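Local coordinates for polycyclic ketone monooxygenase (Myceliophthora thermophila, PDB 5MQ6), which catalyses Baeyer-Villiger oxidation of ketones with FAD and NADPH, inserting one oxygen atom beside the carbonyl to give esters or lactones, and is particularly active on polycyclic substrates, at residues T241-H246 / Y252-G257; D261-R266 / A289-E294; T320-K325 / R330-N335; V519-F524 / E574-W579; L532-Q537 / F581-H586. All coordinates share one frame; numbering follows the deposited sequence.

The five contacts form two neighbouring pairs and a fifth contact that touches neither. Interactions 1 and 2 lie in the region that binds NADPH, with centres about 12 Å apart; they touch where Thr255 O packs on Leu264 CB. Interactions 4 and 5 both use helix 573-585, and their centres are about 13 Å apart. They are joined by a probable hydrogen bond from Trp579 NE1 to Gln534 O (2.9 Å). Interaction 3 comes within about 10 Å of interaction 5 at the nearest atoms. Its Arg332 side chain is about 14 Å from FAD. The side chain of Ser535 in interaction 5 is about 12 Å from FAD, and that of Phe245 in interaction 1 about 12 Å from NADPH.

Interaction 1: T241-H246 / Y252-G257; sequences TGPVFH and YDVTGG
This contact belongs to the edge of the five-stranded parallel sheet in the NADPH-binding region, where the outermost strand 244-246 is followed by the short helix 252-255. Pro243, Phe245, Val254 and Thr255 do the touching. Both methyls of Val254 touch Pro243, and CG1 also reaches Phe245. CG2 rests on the proline ring, with Val254 CG2 at 3.7 Å from Pro243 CB. CG1 meets the rim of the phenyl ring near its plane, with Val254 CG1 at 3.8 Å from Phe245 CE2. Val254 CG1 also lies 3.9 Å from Pro243 CB. Phe245 holds its ring between the backbone N and the carbonyl carbon (chi1 52°), which points the far end of the ring at the helix. There, Phe245 CZ approaches Thr255 OG1 at 3.6 Å. No hydrogen bond crosses the contact, and the buried Thr255 OG1 has no polar partner in the model. The helix is short: Gly256 leaves the helical conformation with positive phi, and its N makes a weak bond to Tyr252 O (2.8 Å). Around the contact, Trp250 meets the Phe245 ring edge-to-face. Strand 471-474 hydrogen-bonds to the backbone of Phe245, and its Ile471 touches both Phe245 and Val254. The contact packs a one-turn helix on the edge strand of a parallel sheet ordered 1-5-2-3-4, which with the family points to a Rossmann-type dinucleotide-binding fold.

Interaction 2: D261-R266 / A289-E294; sequences DEALNR and AKYAKE
Tyr291, its CG anti to the carbonyl carbon (chi1 -75°), lays one ring face along the peptide between Ala263 and Leu264. Leu264 N sits over the ring centre, 3.5 Å above the plane, and Ala263 C lies nearer the rim. At the phenol end, Tyr291 OH is 3.3 Å from Ala263 CB. At the root of the side chain, Tyr291 CB is 3.3 Å from Leu264 O, and Leu264 CB is 3.7 Å from Tyr291 CG. The two loops lead into the adjacent parallel strands 271-275 and 294-299 of the Rossmann-type sheet, so this contact joins the loops where both strands start. With an alanine in place of Tyr291, the Ala263-Leu264 peptide would probably lose its aromatic cover and a gap would open between the loops. Asp261 OD1 accepts from Ala263 N (2.9 Å) in an Asx turn, and Leu264 is the centre of an inverse gamma turn. Further out, Glu262 pairs with Lys287, and Leu267 and Glu268 also touch Tyr291.

Interaction 3: T320-K325 / R330-N335; sequences TKIARK and RERMLN
Lys321 O, on helix 315-322, accepts from two donors in the link to helix 328-340. Arg324 NH1 donates to Lys321 O at 3.0 Å, within the guanidinium plane but from above the carbonyl plane. Water 1 donates to the same oxygen at 2.8 Å and accepts from Arg332 NH2 at 2.9 Å, bridging the two helices. The contact thus ties a helix-loop-helix connection together across its short link, in which Ala323 is the centre of an inverse gamma turn. On the outer side, Glu331 faces two basic residues in a salt-bridge network. Lys325 NZ forms a salt bridge and weak hydrogen bond to Glu331 OE2 (3.2 Å). Arg324 NE makes a long salt bridge to Glu331 OE1 (3.8 Å), with guanidinium and carboxylate planes 85° apart. The stronger partner of Arg324 is Glu349, at NH2. Glu331 CG is anti to the backbone N (chi1 156°) and the chain runs on extended, which carries the carboxylate out to Lys325. If Glu331 were an alanine, Lys325 would probably be left without its carboxylate mate and its flexible chain set free to turn. Arg332 reaches over with a chain extended from CG to NE. Its NH1 forms a salt bridge with Glu135. One face of its guanidinium lies against Ile322, with Ile322 CG1 at 4.1 Å from Arg332 NH2.

Interaction 4: V519-F524 / E574-W579; sequences VCSNGF and EAEEAW
The carboxylate of Glu576 has segment 519-524 on both sides of its plane. Asn522 N and CB lie on one side, and Ser521 OG lies on the other. Asn522 CB is 3.4 Å from both Glu576 OE1 and Glu576 OE2, so the methylene packs against the carboxylate on that side. The one hydrogen bond across the contact is short and nearly straight. Asn522 N donates to Glu576 OE1 at 2.7 Å with an N-H...acceptor angle of 177°, and it comes in 38° out of the carboxylate plane. Ser521 OG lies 3.3 Å from the same Glu576 OE1, but its partners are Ala514 O and Lys507 NZ. Glu576 reaches the loop with CG between the backbone N and the carbonyl carbon (chi1 84°) and an extended chain beyond. The bond falls at the start of a type II beta turn from Ser521 to Phe524, whose ring has Ser521 O in plane at its edge. Lys507 ties both sides: it makes a salt bridge to Glu576 OE2 and a hydrogen bond to Asn522 O. The buried acid is therefore probably held ionised. Asn522 ND2 bonds to Val571 O, and Gly523 N to Glu570 OE2. Helix 573-585 is thus linked through the turn before strand 527-529 to helix 504-511 and strand 567-571.

Interaction 5: L532-Q537 / F581-H586; sequences LSQSSQ and FEIMKH
Ile583 sets CG1 anti to its carbonyl carbon (chi1 -65°), and a further turn at chi2 (-62°) swings CD1 toward the backbone of Gln534. Ile583 CD1 ends 3.4 Å from Gln534 CA, and Ile583 CG1 sits 3.6 Å from Gln534 CB. The two side chains cross at about a right angle. Gln534 has left-handed backbone angles in the loop between strand 527-529 and helix 541-562, and this bend presents its CA and CB to helix 573-585. Ser535 OG supports the bend by donating to Leu532 O (2.8 Å), from above the carbonyl plane. Leu626 also touches Ile583, and Asn625 OD1 accepts from Ser535 N. The polar end of Gln534 turns to Thr515 OG1 and Arg622 O, and Gln534 O has its own partner in Trp579 NE1. Ile583 brings only carbon to the contact and no hydrogen bond crosses between the two segments, so their fit depends on shape, while the buried amide is satisfied by its own partners.

Interaction 1: T241-H246 / Y252-G257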
# COMPACT_ATOMS: atom_id res chain seq x y z
N THR A 241 -9.27 -28.57 -8.40
CA THR A 241 -10.65 -28.56 -8.91
C THR A 241 -11.68 -27.94 -7.98
O THR A 241 -12.79 -27.71 -8.37
CB THR A 241 -11.09 -29.98 -9.29
OG1 THR A 241 -11.40 -30.72 -8.11
CG2 THR A 241 -10.00 -30.68 -10.02
N GLY A 242 -11.34 -27.70 -6.73
CA GLY A 242 -12.30 -27.03 -5.81
C GLY A 242 -12.34 -25.50 -6.02
O GLY A 242 -11.49 -24.95 -6.74
N PRO A 243 -13.33 -24.81 -5.44
CA PRO A 243 -13.39 -23.36 -5.50
C PRO A 243 -12.10 -22.66 -4.92
O PRO A 243 -11.55 -23.04 -3.88
CB PRO A 243 -14.68 -23.00 -4.73
CG PRO A 243 -15.35 -24.25 -4.31
CD PRO A 243 -14.49 -25.42 -4.78
N VAL A 244 -11.58 -21.68 -5.64
CA VAL A 244 -10.38 -20.94 -5.31
C VAL A 244 -10.77 -19.47 -5.45
O VAL A 244 -11.56 -19.09 -6.37
CB VAL A 244 -9.23 -21.14 -6.30
CG1 VAL A 244 -7.93 -20.60 -5.73
CG2 VAL A 244 -9.04 -22.56 -6.62
N PHE A 245 -10.18 -18.64 -4.57
CA PHE A 245 -10.35 -17.23 -4.65
C PHE A 245 -9.23 -16.54 -3.90
O PHE A 245 -8.57 -17.17 -3.09
CB PHE A 245 -11.74 -16.77 -4.16
CG PHE A 245 -12.14 -17.27 -2.82
CD1 PHE A 245 -11.84 -16.55 -1.68
CD2 PHE A 245 -12.88 -18.45 -2.72
CE1 PHE A 245 -12.25 -17.02 -0.45
CE2 PHE A 245 -13.27 -18.91 -1.51
CZ PHE A 245 -12.96 -18.20 -0.36
N HIS A 246 -9.01 -15.27 -4.25
CA HIS A 246 -7.99 -14.46 -3.58
C HIS A 246 -8.70 -13.64 -2.52
O HIS A 246 -9.86 -13.32 -2.64
CB HIS A 246 -7.18 -13.65 -4.63
CG HIS A 246 -5.89 -13.04 -4.13
ND1 HIS A 246 -5.87 -11.98 -3.25
CD2 HIS A 246 -4.60 -13.25 -4.49
CE1 HIS A 246 -4.62 -11.62 -3.01
NE2 HIS A 246 -3.83 -12.35 -3.77
N TYR A 252 -18.04 -14.87 -1.33
CA TYR A 252 -19.03 -15.14 -0.35
C TYR A 252 -20.07 -16.19 -0.75
O TYR A 252 -20.81 -16.69 0.14
CB TYR A 252 -19.68 -13.85 0.11
CG TYR A 252 -18.84 -13.08 1.15
CD1 TYR A 252 -18.63 -13.61 2.42
CD2 TYR A 252 -18.28 -11.84 0.86
CE1 TYR A 252 -17.89 -12.93 3.37
CE2 TYR A 252 -17.54 -11.14 1.81
CZ TYR A 252 -17.34 -11.71 3.05
OH TYR A 252 -16.64 -11.08 3.99
N ASP A 253 -20.12 -16.53 -2.04
CA ASP A 253 -21.06 -17.55 -2.51
C ASP A 253 -20.48 -18.88 -2.08
O ASP A 253 -21.21 -19.73 -1.70
CB ASP A 253 -21.31 -17.53 -4.04
CG ASP A 253 -22.16 -16.30 -4.50
OD1 ASP A 253 -23.02 -15.71 -3.76
OD2 ASP A 253 -21.96 -15.90 -5.67
N VAL A 254 -19.16 -19.01 -2.10
CA VAL A 254 -18.47 -20.23 -1.66
C VAL A 254 -18.49 -20.38 -0.13
O VAL A 254 -18.62 -21.45 0.42
CB VAL A 254 -17.04 -20.23 -2.17
CG1 VAL A 254 -16.23 -21.37 -1.56
CG2 VAL A 254 -17.04 -20.33 -3.69
N THR A 255 -18.40 -19.25 0.52
CA THR A 255 -18.01 -19.19 1.89
C THR A 255 -19.27 -19.13 2.78
O THR A 255 -19.31 -19.63 3.95
CB THR A 255 -17.12 -17.91 1.96
OG1 THR A 255 -15.73 -18.29 1.98
CG2 THR A 255 -17.47 -17.11 3.00
N GLY A 256 -20.33 -18.53 2.22
CA GLY A 256 -21.45 -18.04 3.02
C GLY A 256 -21.03 -16.75 3.66
O GLY A 256 -19.86 -16.37 3.62
N GLY A 257 -21.96 -16.11 4.34
CA GLY A 257 -21.72 -14.80 4.92
C GLY A 257 -21.79 -13.71 3.86
O GLY A 257 -22.24 -13.93 2.73

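Interaction 2: D261-R266 / A289-E294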
# COMPACT_ATOMS: atom_id res chain seq x y z
N ASP A 261 -21.42 -9.93 7.27
CA ASP A 261 -21.88 -11.12 8.01
C ASP A 261 -20.72 -12.09 7.99
O ASP A 261 -20.40 -12.64 6.94
CB ASP A 261 -23.11 -11.72 7.33
CG ASP A 261 -23.58 -13.00 8.01
OD1 ASP A 261 -22.96 -13.49 9.00
OD2 ASP A 261 -24.59 -13.55 7.54
N GLU A 262 -20.06 -12.30 9.14
CA GLU A 262 -18.90 -13.22 9.19
C GLU A 262 -19.25 -14.65 9.52
O GLU A 262 -18.32 -15.49 9.75
CB GLU A 262 -17.95 -12.79 10.28
CG GLU A 262 -17.56 -11.32 10.32
CD GLU A 262 -16.51 -11.09 11.40
OE1 GLU A 262 -16.47 -11.83 12.41
OE2 GLU A 262 -15.70 -10.18 11.21
N ALA A 263 -20.55 -14.95 9.59
CA ALA A 263 -20.94 -16.35 9.78
C ALA A 263 -20.83 -17.07 8.44
O ALA A 263 -21.69 -16.96 7.58
CB ALA A 263 -22.30 -16.48 10.44
N LEU A 264 -19.71 -17.75 8.28
CA LEU A 264 -19.32 -18.48 7.09
C LEU A 264 -19.89 -19.89 7.10
O LEU A 264 -19.16 -20.90 6.98
CB LEU A 264 -17.79 -18.56 7.06
CG LEU A 264 -16.94 -17.36 6.61
CD1 LEU A 264 -17.62 -16.01 6.68
CD2 LEU A 264 -15.59 -17.34 7.26
N ASN A 265 -21.22 -19.95 7.20
CA ASN A 265 -21.98 -21.23 7.33
C ASN A 265 -21.59 -22.25 6.28
O ASN A 265 -21.49 -23.37 6.60
CB ASN A 265 -23.46 -20.95 7.26
CG ASN A 265 -23.83 -20.13 6.02
OD1 ASN A 265 -23.83 -20.65 4.91
ND2 ASN A 265 -24.06 -18.84 6.21
N ARG A 266 -21.27 -21.87 5.04
CA ARG A 266 -20.94 -22.83 3.99
C ARG A 266 -19.62 -23.44 4.00
O ARG A 266 -19.31 -24.31 3.15
CB ARG A 266 -21.11 -22.23 2.61
CG ARG A 266 -22.47 -21.64 2.44
CD ARG A 266 -22.76 -21.29 1.00
NE ARG A 266 -23.98 -20.47 0.99
CZ ARG A 266 -24.29 -19.56 0.07
NH1 ARG A 266 -23.46 -19.31 -0.95
NH2 ARG A 266 -25.43 -18.88 0.18
N ALA A 289 -11.33 -20.48 10.89
CA ALA A 289 -11.28 -21.52 11.93
C ALA A 289 -12.60 -21.70 12.60
O ALA A 289 -12.95 -22.79 12.95
CB ALA A 289 -10.24 -21.19 12.99
N LYS A 290 -13.37 -20.66 12.75
CA LYS A 290 -14.61 -20.82 13.40
C LYS A 290 -15.66 -21.60 12.63
O LYS A 290 -16.66 -22.04 13.23
CB LYS A 290 -15.18 -19.50 13.73
CG LYS A 290 -16.44 -19.63 14.52
CD LYS A 290 -16.86 -18.34 15.12
CE LYS A 290 -17.92 -18.72 16.12
NZ LYS A 290 -18.67 -17.53 16.43
N TYR A 291 -15.46 -21.78 11.35
CA TYR A 291 -16.49 -22.41 10.50
C TYR A 291 -16.07 -23.61 9.79
O TYR A 291 -16.88 -24.49 9.60
CB TYR A 291 -17.08 -21.38 9.49
CG TYR A 291 -17.99 -20.48 10.25
CD1 TYR A 291 -17.51 -19.31 10.85
CD2 TYR A 291 -19.29 -20.84 10.46
CE1 TYR A 291 -18.33 -18.52 11.60
CE2 TYR A 291 -20.10 -20.04 11.22
CZ TYR A 291 -19.62 -18.89 11.81
OH TYR A 291 -20.50 -18.15 12.58
N ALA A 292 -14.82 -23.66 9.36
CA ALA A 292 -14.38 -24.76 8.55
C ALA A 292 -14.30 -25.99 9.39
O ALA A 292 -14.13 -25.89 10.60
CB ALA A 292 -13.01 -24.51 7.98
N LYS A 293 -14.39 -27.14 8.74
CA LYS A 293 -14.24 -28.39 9.48
C LYS A 293 -12.76 -28.55 9.81
O LYS A 293 -12.42 -28.81 10.96
CB LYS A 293 -14.81 -29.58 8.71
CG LYS A 293 -14.96 -30.83 9.60
CD LYS A 293 -15.61 -32.01 8.86
CE LYS A 293 -14.91 -32.31 7.53
NZ LYS A 293 -13.42 -32.30 7.64
N GLU A 294 -11.90 -28.41 8.80
CA GLU A 294 -10.46 -28.35 8.98
C GLU A 294 -9.98 -27.07 8.35
O GLU A 294 -10.54 -26.65 7.33
CB GLU A 294 -9.78 -29.49 8.24
CG GLU A 294 -10.35 -30.88 8.47
CD GLU A 294 -10.00 -31.42 9.83
OE1 GLU A 294 -8.80 -31.69 10.04
OE2 GLU A 294 -10.92 -31.55 10.68

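Interaction 3: T320-K325 / R330-N335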
# COMPACT_ATOMS: atom_id res chain seq x y z
N THR A 320 -12.07 14.80 24.72
CA THR A 320 -11.01 15.16 25.62
C THR A 320 -9.64 14.90 25.04
O THR A 320 -8.72 15.73 25.19
CB THR A 320 -11.18 14.28 26.87
OG1 THR A 320 -12.40 14.68 27.46
CG2 THR A 320 -10.16 14.47 27.88
N LYS A 321 -9.48 13.72 24.46
CA LYS A 321 -8.16 13.17 24.14
C LYS A 321 -7.90 12.88 22.66
O LYS A 321 -6.76 12.52 22.30
CB LYS A 321 -7.99 11.89 24.96
CG LYS A 321 -7.65 12.16 26.43
CD LYS A 321 -8.21 11.08 27.36
CE LYS A 321 -7.58 9.71 27.17
NZ LYS A 321 -6.14 9.64 27.59
N ILE A 322 -8.92 12.98 21.82
CA ILE A 322 -8.79 12.67 20.39
C ILE A 322 -9.08 13.94 19.60
O ILE A 322 -8.16 14.61 19.15
CB ILE A 322 -9.66 11.49 19.98
CG1 ILE A 322 -9.26 10.26 20.84
CG2 ILE A 322 -9.50 11.24 18.49
CD1 ILE A 322 -10.22 9.09 20.80
N ALA A 323 -10.33 14.32 19.50
CA ALA A 323 -10.65 15.51 18.77
C ALA A 323 -10.36 16.75 19.65
O ALA A 323 -11.22 17.50 19.97
CB ALA A 323 -12.11 15.49 18.29
N ARG A 324 -9.10 17.01 19.95
CA ARG A 324 -8.76 17.88 21.03
C ARG A 324 -8.85 19.32 20.62
O ARG A 324 -8.93 20.15 21.47
CB ARG A 324 -7.33 17.66 21.52
CG ARG A 324 -7.07 16.23 21.92
CD ARG A 324 -5.82 15.66 21.24
NE ARG A 324 -4.66 16.03 21.98
CZ ARG A 324 -4.08 15.30 22.94
NH1 ARG A 324 -4.46 14.10 23.27
NH2 ARG A 324 -3.06 15.82 23.57
N LYS A 325 -8.77 19.61 19.34
CA LYS A 325 -8.74 21.01 18.89
C LYS A 325 -8.69 21.10 17.37
O LYS A 325 -8.59 20.06 16.75
CB LYS A 325 -7.57 21.74 19.51
CG LYS A 325 -6.32 21.86 18.67
CD LYS A 325 -5.63 20.55 18.48
CE LYS A 325 -4.22 20.84 18.02
NZ LYS A 325 -3.39 21.48 19.09
N ARG A 330 -3.93 15.95 12.06
CA ARG A 330 -2.57 16.04 11.62
C ARG A 330 -1.57 15.97 12.81
O ARG A 330 -0.55 15.32 12.77
CB ARG A 330 -2.44 17.28 10.70
CG ARG A 330 -1.06 17.69 10.37
CD ARG A 330 -0.47 16.92 9.20
NE ARG A 330 -1.01 17.18 7.86
CZ ARG A 330 -0.60 18.13 7.02
NH1 ARG A 330 0.27 19.06 7.39
NH2 ARG A 330 -1.08 18.17 5.76
N GLU A 331 -1.91 16.57 13.91
CA GLU A 331 -1.05 16.51 15.07
C GLU A 331 -0.97 15.05 15.58
O GLU A 331 0.08 14.53 15.87
CB GLU A 331 -1.55 17.54 16.13
CG GLU A 331 -1.14 17.20 17.52
CD GLU A 331 -1.66 18.14 18.53
OE1 GLU A 331 -2.64 17.78 19.25
OE2 GLU A 331 -1.12 19.25 18.54
N ARG A 332 -2.10 14.34 15.61
CA ARG A 332 -2.10 12.98 16.04
C ARG A 332 -1.26 12.03 15.16
O ARG A 332 -0.61 11.11 15.65
CB ARG A 332 -3.55 12.52 16.14
CG ARG A 332 -3.74 11.25 16.95
CD ARG A 332 -5.23 10.98 17.06
NE ARG A 332 -5.42 9.80 17.89
CZ ARG A 332 -5.45 9.78 19.21
NH1 ARG A 332 -5.61 8.61 19.77
NH2 ARG A 332 -5.31 10.84 19.98
N MET A 333 -1.32 12.25 13.85
CA MET A 333 -0.61 11.45 12.90
C MET A 333 0.88 11.66 13.10
O MET A 333 1.69 10.74 13.01
CB MET A 333 -1.01 11.87 11.47
CG MET A 333 -2.35 11.35 11.01
SD MET A 333 -2.86 11.70 9.28
CE MET A 333 -2.48 13.36 9.14
N LEU A 334 1.23 12.91 13.38
CA LEU A 334 2.64 13.25 13.69
C LEU A 334 3.13 12.58 14.98
O LEU A 334 4.18 11.99 15.02
CB LEU A 334 2.74 14.78 13.76
CG LEU A 334 2.78 15.49 12.41
CD1 LEU A 334 2.43 16.97 12.62
CD2 LEU A 334 4.19 15.42 11.86
N ASN A 335 2.30 12.62 15.99
CA ASN A 335 2.59 11.95 17.25
C ASN A 335 2.84 10.45 17.08
O ASN A 335 3.86 9.95 17.49
CB ASN A 335 1.44 12.25 18.20
CG ASN A 335 1.69 11.71 19.57
OD1 ASN A 335 1.33 10.57 19.92
ND2 ASN A 335 2.36 12.51 20.35
O HOH W 1 -5.33 10.14 22.76

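Interaction 4: V519-F524 / E574-W579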
# COMPACT_ATOMS: atom_id res chain seq x y z
N VAL A 519 6.90 13.88 -6.83
CA VAL A 519 5.53 14.04 -7.34
C VAL A 519 5.36 14.41 -8.80
O VAL A 519 4.21 14.44 -9.32
CB VAL A 519 4.75 15.11 -6.51
CG1 VAL A 519 4.66 14.69 -5.05
CG2 VAL A 519 5.37 16.45 -6.62
N CYS A 520 6.46 14.74 -9.46
CA CYS A 520 6.41 15.09 -10.92
C CYS A 520 7.78 14.82 -11.55
O CYS A 520 8.77 14.65 -10.82
CB CYS A 520 6.01 16.55 -11.08
SG CYS A 520 7.23 17.66 -10.34
N SER A 521 7.84 14.84 -12.88
CA SER A 521 9.04 14.54 -13.68
C SER A 521 9.09 15.43 -14.97
O SER A 521 8.03 15.74 -15.65
CB SER A 521 9.05 13.08 -14.11
OG SER A 521 10.38 12.61 -14.36
N ASN A 522 10.31 15.80 -15.31
CA ASN A 522 10.58 16.60 -16.48
C ASN A 522 10.23 15.87 -17.74
O ASN A 522 10.56 14.68 -17.92
CB ASN A 522 12.05 17.05 -16.53
CG ASN A 522 12.33 17.84 -17.77
OD1 ASN A 522 12.85 17.26 -18.66
ND2 ASN A 522 11.83 19.12 -17.89
N GLY A 523 9.58 16.60 -18.63
CA GLY A 523 8.99 16.02 -19.89
C GLY A 523 7.53 15.66 -19.82
O GLY A 523 6.97 15.25 -20.81
N PHE A 524 6.91 15.86 -18.66
CA PHE A 524 5.58 15.36 -18.27
C PHE A 524 4.84 16.43 -17.58
O PHE A 524 4.48 16.28 -16.42
CB PHE A 524 5.66 14.03 -17.46
CG PHE A 524 6.46 12.95 -18.18
CD1 PHE A 524 7.84 12.94 -18.07
CD2 PHE A 524 5.85 12.08 -19.02
CE1 PHE A 524 8.61 12.04 -18.75
CE2 PHE A 524 6.60 11.14 -19.73
CZ PHE A 524 7.99 11.13 -19.60
N GLU A 574 17.05 20.16 -14.51
CA GLU A 574 17.99 20.64 -13.47
C GLU A 574 17.49 20.42 -12.12
O GLU A 574 18.26 20.02 -11.29
CB GLU A 574 18.21 22.18 -13.52
CG GLU A 574 19.38 22.51 -14.34
CD GLU A 574 19.16 23.76 -15.10
OE1 GLU A 574 18.85 24.77 -14.43
OE2 GLU A 574 19.28 23.70 -16.35
N ALA A 575 16.23 20.79 -11.88
CA ALA A 575 15.64 20.73 -10.52
C ALA A 575 15.43 19.25 -10.13
O ALA A 575 15.79 18.84 -9.02
CB ALA A 575 14.37 21.51 -10.43
N GLU A 576 14.94 18.42 -11.05
CA GLU A 576 14.76 16.99 -10.74
C GLU A 576 16.09 16.26 -10.53
O GLU A 576 16.21 15.26 -9.75
CB GLU A 576 13.89 16.35 -11.79
CG GLU A 576 14.58 15.88 -13.05
CD GLU A 576 13.64 15.19 -14.01
OE1 GLU A 576 12.42 15.09 -13.73
OE2 GLU A 576 14.13 14.75 -15.12
N GLU A 577 17.11 16.72 -11.23
CA GLU A 577 18.40 16.11 -11.11
C GLU A 577 19.09 16.50 -9.79
O GLU A 577 19.68 15.67 -9.13
CB GLU A 577 19.23 16.46 -12.34
CG GLU A 577 20.34 15.49 -12.54
CD GLU A 577 19.91 14.14 -13.01
OE1 GLU A 577 18.73 13.89 -13.36
OE2 GLU A 577 20.79 13.31 -13.04
N ALA A 578 18.96 17.74 -9.36
CA ALA A 578 19.41 18.12 -8.06
C ALA A 578 18.72 17.29 -6.95
O ALA A 578 19.34 16.85 -6.00
CB ALA A 578 19.15 19.62 -7.87
N TRP A 579 17.41 17.05 -7.12
CA TRP A 579 16.62 16.41 -6.09
C TRP A 579 17.10 14.94 -6.03
O TRP A 579 17.32 14.37 -4.94
CB TRP A 579 15.10 16.56 -6.44
CG TRP A 579 14.26 15.84 -5.41
CD1 TRP A 579 13.64 14.71 -5.55
CD2 TRP A 579 14.09 16.26 -4.07
NE1 TRP A 579 13.03 14.36 -4.34
CE2 TRP A 579 13.33 15.30 -3.42
CE3 TRP A 579 14.53 17.37 -3.35
CZ2 TRP A 579 12.99 15.40 -2.12
CZ3 TRP A 579 14.20 17.47 -2.03
CH2 TRP A 579 13.40 16.51 -1.44

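Interaction 5: L532-Q537 / F581-H586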
# COMPACT_ATOMS: atom_id res chain seq x y z
N LEU A 532 6.05 8.30 -4.09
CA LEU A 532 6.59 7.07 -3.62
C LEU A 532 8.14 7.18 -3.73
O LEU A 532 8.73 7.58 -2.86
CB LEU A 532 5.94 5.87 -4.41
CG LEU A 532 6.40 4.52 -3.78
CD1 LEU A 532 5.60 4.36 -2.49
CD2 LEU A 532 6.30 3.25 -4.67
N SER A 533 8.79 6.90 -4.84
CA SER A 533 10.21 7.15 -4.98
C SER A 533 10.57 8.63 -4.63
O SER A 533 9.81 9.54 -4.91
CB SER A 533 10.66 6.94 -6.42
OG SER A 533 10.47 5.65 -6.89
N GLN A 534 11.74 8.83 -4.04
CA GLN A 534 12.38 10.15 -3.83
C GLN A 534 11.55 11.03 -2.90
O GLN A 534 11.42 12.23 -3.11
CB GLN A 534 12.58 10.86 -5.21
CG GLN A 534 13.18 9.95 -6.32
CD GLN A 534 13.88 10.83 -7.37
OE1 GLN A 534 13.37 11.90 -7.75
NE2 GLN A 534 15.09 10.43 -7.74
N SER A 535 10.97 10.42 -1.87
CA SER A 535 10.22 11.23 -0.95
C SER A 535 10.43 10.68 0.50
O SER A 535 11.54 10.48 0.94
CB SER A 535 8.77 11.22 -1.44
OG SER A 535 8.14 9.91 -1.34
N SER A 536 9.37 10.46 1.22
CA SER A 536 9.38 9.78 2.48
C SER A 536 8.03 9.06 2.55
O SER A 536 7.15 9.32 1.74
CB SER A 536 9.55 10.83 3.60
OG SER A 536 9.59 10.25 4.89
N GLN A 537 7.88 8.16 3.51
CA GLN A 537 6.68 7.37 3.68
C GLN A 537 6.48 7.31 5.23
O GLN A 537 7.40 7.52 5.99
CB GLN A 537 6.90 5.97 3.11
CG GLN A 537 7.96 5.20 3.93
CD GLN A 537 8.49 3.89 3.36
OE1 GLN A 537 7.80 2.86 3.33
NE2 GLN A 537 9.75 3.90 2.99
N PHE A 581 20.13 13.77 -6.85
CA PHE A 581 21.40 13.72 -6.13
C PHE A 581 21.15 13.90 -4.63
O PHE A 581 21.83 13.30 -3.81
CB PHE A 581 22.45 14.69 -6.70
CG PHE A 581 23.15 14.15 -7.90
CD1 PHE A 581 22.48 14.08 -9.11
CD2 PHE A 581 24.41 13.54 -7.79
CE1 PHE A 581 23.06 13.49 -10.22
CE2 PHE A 581 25.02 12.94 -8.91
CZ PHE A 581 24.34 12.90 -10.13
N GLU A 582 20.15 14.68 -4.24
CA GLU A 582 19.76 14.70 -2.80
C GLU A 582 19.38 13.28 -2.34
O GLU A 582 19.87 12.83 -1.30
CB GLU A 582 18.68 15.72 -2.48
CG GLU A 582 18.14 15.77 -1.09
CD GLU A 582 19.17 16.25 -0.06
OE1 GLU A 582 20.24 16.77 -0.43
OE2 GLU A 582 18.88 16.10 1.17
N ILE A 583 18.56 12.58 -3.12
CA ILE A 583 18.10 11.28 -2.71
C ILE A 583 19.34 10.32 -2.55
O ILE A 583 19.43 9.55 -1.55
CB ILE A 583 17.08 10.72 -3.70
CG1 ILE A 583 15.76 11.60 -3.69
CG2 ILE A 583 16.88 9.19 -3.48
CD1 ILE A 583 14.99 11.65 -2.36
N MET A 584 20.29 10.39 -3.49
CA MET A 584 21.51 9.55 -3.47
C MET A 584 22.28 9.75 -2.17
O MET A 584 22.75 8.78 -1.55
CB MET A 584 22.42 9.91 -4.59
CG MET A 584 21.95 9.46 -5.95
SD MET A 584 23.15 10.05 -7.20
CE MET A 584 22.21 9.99 -8.68
N LYS A 585 22.31 11.01 -1.70
CA LYS A 585 22.98 11.33 -0.43
C LYS A 585 22.38 10.56 0.79
O LYS A 585 23.04 10.39 1.82
CB LYS A 585 22.88 12.82 -0.27
CG LYS A 585 23.59 13.38 0.90
CD LYS A 585 23.66 14.87 0.79
CE LYS A 585 22.53 15.53 1.47
NZ LYS A 585 22.60 16.97 1.10
N HIS A 586 21.12 10.17 0.68
CA HIS A 586 20.42 9.49 1.77
C HIS A 586 20.44 7.95 1.73
O HIS A 586 19.89 7.32 2.65
CB HIS A 586 18.96 9.97 1.77
CG HIS A 586 18.80 11.38 2.22
ND1 HIS A 586 18.49 11.70 3.51
CD2 HIS A 586 18.94 12.55 1.56
CE1 HIS A 586 18.39 13.02 3.62
NE2 HIS A 586 18.72 13.56 2.46